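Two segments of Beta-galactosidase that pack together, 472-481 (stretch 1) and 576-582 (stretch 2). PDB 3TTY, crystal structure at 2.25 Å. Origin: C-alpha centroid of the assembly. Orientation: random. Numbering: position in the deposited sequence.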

# COMPACT_ATOMS: atom_id res chain seq x y z
N VAL A 472 11.79 -40.18 10.83
CA VAL A 472 10.56 -40.63 10.19
C VAL A 472 10.71 -41.97 9.47
O VAL A 472 9.76 -42.74 9.44
CB VAL A 472 9.87 -39.59 9.29
CG1 VAL A 472 10.59 -38.26 9.35
CG2 VAL A 472 9.73 -40.11 7.86
N GLU A 473 11.88 -42.25 8.92
CA GLU A 473 12.13 -43.59 8.40
C GLU A 473 11.93 -44.63 9.51
O GLU A 473 11.25 -45.64 9.31
CB GLU A 473 13.54 -43.70 7.82
CG GLU A 473 13.67 -43.15 6.41
CD GLU A 473 15.11 -42.82 6.05
OE1 GLU A 473 16.00 -42.99 6.91
OE2 GLU A 473 15.36 -42.39 4.90
N ARG A 474 12.48 -44.37 10.68
CA ARG A 474 12.29 -45.30 11.79
C ARG A 474 10.82 -45.42 12.23
O ARG A 474 10.32 -46.52 12.47
CB ARG A 474 13.18 -44.92 12.97
CG ARG A 474 13.27 -45.99 14.03
CD ARG A 474 14.51 -45.78 14.87
NE ARG A 474 15.71 -45.69 14.04
CZ ARG A 474 16.38 -44.56 13.81
NH1 ARG A 474 15.98 -43.42 14.38
NH2 ARG A 474 17.46 -44.59 13.03
N PHE A 475 10.13 -44.28 12.32
CA PHE A 475 8.69 -44.26 12.63
C PHE A 475 7.88 -45.07 11.62
O PHE A 475 7.07 -45.93 12.00
CB PHE A 475 8.17 -42.81 12.67
CG PHE A 475 6.67 -42.70 12.63
CD1 PHE A 475 5.91 -42.97 13.76
CD2 PHE A 475 6.02 -42.28 11.48
CE1 PHE A 475 4.52 -42.86 13.73
CE2 PHE A 475 4.64 -42.16 11.44
CZ PHE A 475 3.89 -42.46 12.56
N VAL A 476 8.12 -44.83 10.34
CA VAL A 476 7.37 -45.51 9.29
C VAL A 476 7.70 -47.01 9.22
O VAL A 476 6.80 -47.83 9.08
CB VAL A 476 7.61 -44.86 7.92
CG1 VAL A 476 6.88 -45.64 6.83
CG2 VAL A 476 7.17 -43.39 7.94
N ALA A 477 8.97 -47.36 9.32
CA ALA A 477 9.38 -48.76 9.25
C ALA A 477 8.79 -49.58 10.39
O ALA A 477 8.52 -50.78 10.22
CB ALA A 477 10.90 -48.88 9.24
N GLN A 478 8.58 -48.95 11.55
CA GLN A 478 8.01 -49.64 12.70
C GLN A 478 6.50 -49.80 12.58
O GLN A 478 5.88 -50.44 13.42
CB GLN A 478 8.37 -48.94 14.01
CG GLN A 478 9.84 -49.05 14.39
CD GLN A 478 10.10 -48.72 15.85
OE1 GLN A 478 10.38 -47.57 16.20
NE2 GLN A 478 10.01 -49.73 16.72
N GLY A 479 5.92 -49.21 11.54
CA GLY A 479 4.50 -49.41 11.28
C GLY A 479 3.64 -48.16 11.18
O GLY A 479 2.44 -48.27 10.92
N GLY A 480 4.24 -46.99 11.36
CA GLY A 480 3.49 -45.75 11.34
C GLY A 480 3.16 -45.32 9.93
O GLY A 480 3.76 -45.82 8.99
N THR A 481 2.20 -44.41 9.77
CA THR A 481 2.05 -43.77 8.47
C THR A 481 2.48 -42.30 8.50
O THR A 481 2.23 -41.55 9.47
CB THR A 481 0.67 -44.00 7.75
OG1 THR A 481 -0.04 -42.77 7.62
CG2 THR A 481 -0.15 -45.00 8.46
N LYS A 576 4.96 -48.41 0.54
CA LYS A 576 5.14 -49.33 1.66
C LYS A 576 6.61 -49.36 2.09
O LYS A 576 7.50 -49.54 1.26
CB LYS A 576 4.68 -50.74 1.30
CG LYS A 576 4.60 -51.68 2.51
CD LYS A 576 3.48 -51.26 3.45
CE LYS A 576 3.27 -52.27 4.57
NZ LYS A 576 2.19 -51.88 5.52
N PHE A 577 6.86 -49.20 3.38
CA PHE A 577 8.21 -49.00 3.86
C PHE A 577 8.31 -49.68 5.22
O PHE A 577 7.84 -49.13 6.22
CB PHE A 577 8.51 -47.49 3.94
CG PHE A 577 9.95 -47.15 4.21
CD1 PHE A 577 10.85 -46.99 3.17
CD2 PHE A 577 10.40 -46.95 5.51
CE1 PHE A 577 12.18 -46.67 3.42
CE2 PHE A 577 11.73 -46.63 5.77
CZ PHE A 577 12.62 -46.48 4.71
N GLY A 578 8.91 -50.86 5.26
CA GLY A 578 8.85 -51.69 6.45
C GLY A 578 7.39 -52.04 6.71
O GLY A 578 6.64 -52.30 5.78
N ASN A 579 6.98 -52.02 7.97
CA ASN A 579 5.59 -52.29 8.32
C ASN A 579 4.64 -51.09 8.13
O ASN A 579 3.43 -51.23 8.26
CB ASN A 579 5.49 -52.84 9.74
CG ASN A 579 6.23 -54.16 9.90
OD1 ASN A 579 7.16 -54.28 10.70
ND2 ASN A 579 5.82 -55.16 9.12
N GLY A 580 5.21 -49.92 7.81
CA GLY A 580 4.43 -48.70 7.64
C GLY A 580 4.19 -48.27 6.20
O GLY A 580 4.42 -49.05 5.26
N GLN A 581 3.73 -47.04 6.02
CA GLN A 581 3.27 -46.52 4.73
C GLN A 581 3.57 -45.04 4.71
O GLN A 581 3.48 -44.37 5.73
CB GLN A 581 1.74 -46.58 4.64
CG GLN A 581 1.10 -47.92 4.73
CD GLN A 581 1.11 -48.50 6.11
OE1 GLN A 581 1.55 -49.63 6.30
NE2 GLN A 581 0.61 -47.76 7.09
N SER A 582 3.87 -44.51 3.53
CA SER A 582 4.02 -43.07 3.38
C SER A 582 3.23 -42.57 2.17
O SER A 582 3.19 -43.21 1.12
CB SER A 582 5.49 -42.66 3.26
OG SER A 582 6.05 -43.12 2.04

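The most unusual feature of this contact is how closely the two backbones approach at glycines. The CA atoms of G479 and G580 lie 3.7 Å apart, and those of A477 and G578 are 4.1 Å apart. A CB on G580 would point toward stretch 1 and would fall 1.8 Å from V476 O and 2.3 Å from G480 O. A CB on G578 would lie 2.7 Å from A477 CA. Neither position has room for a side chain.

Stretch 1 is the last part of a helix and the loop that leaves it. G479 is the first residue to abandon helical angles. Its phi is 125°, a value that by itself calls for glycine. Two bonds close the Schellman motif: G480 N donates to F475 O at 3.1 Å, and G479 N donates to V476 O at 3.0 Å. G480 is also confined, because a CB there would clash with F475 CZ of its own stretch. The chain then extends to T481.

Stretch 2 is a tight hairpin. A type II' turn runs from F577 to G580, and G578 takes the positive phi that such a turn needs at its second position. F577 and G580 are bonded both ways: F577 N donates to G580 O at 3.1 Å, and G580 N donates to F577 O at 3.2 Å. K576 NZ donates to N579 O at 3.1 Å, tying the lysine side chain to the turn.

The hairpin turn sits against the end of the helix. N579 N donates to A477 O at 3.0 Å with a good angle, so a carbonyl near the helix end gains a partner from the turn. Further along, Q581 N donates to G480 O at 3.2 Å. This bond belongs to a parallel bridge between T481 and Q581, whose side chains lie on the same face of the sheet.

Several CA-H...O contacts fill the spaces between these bonds. G580 CA lies 2.9 Å from V476 O and 3.3 Å from G480 O. A477 CA is 3.4 Å from F577 O, and T481 CA is 3.1 Å from Q581 O. Not every close polar pair is favourable. V476 O and G580 N are 2.9 Å apart, but the angle is too poor for a hydrogen bond. V476 O and F577 O, at 3.3 Å, are both acceptors.

The apolar part of the contact centres on V476 and F577. V476 points its CB toward stretch 2, and its CG1 packs 3.8 Å from F577 CB. The F577 ring reaches along the helix. E473 O meets the ring edge, with F577 CE2 3.7 Å away, while E473 CG is 3.9 Å from F577 CZ. A477 CB adds a looser apolar contact, 4.2 Å from F577 CE2. In all, 459 Å² is buried, summed over both stretches.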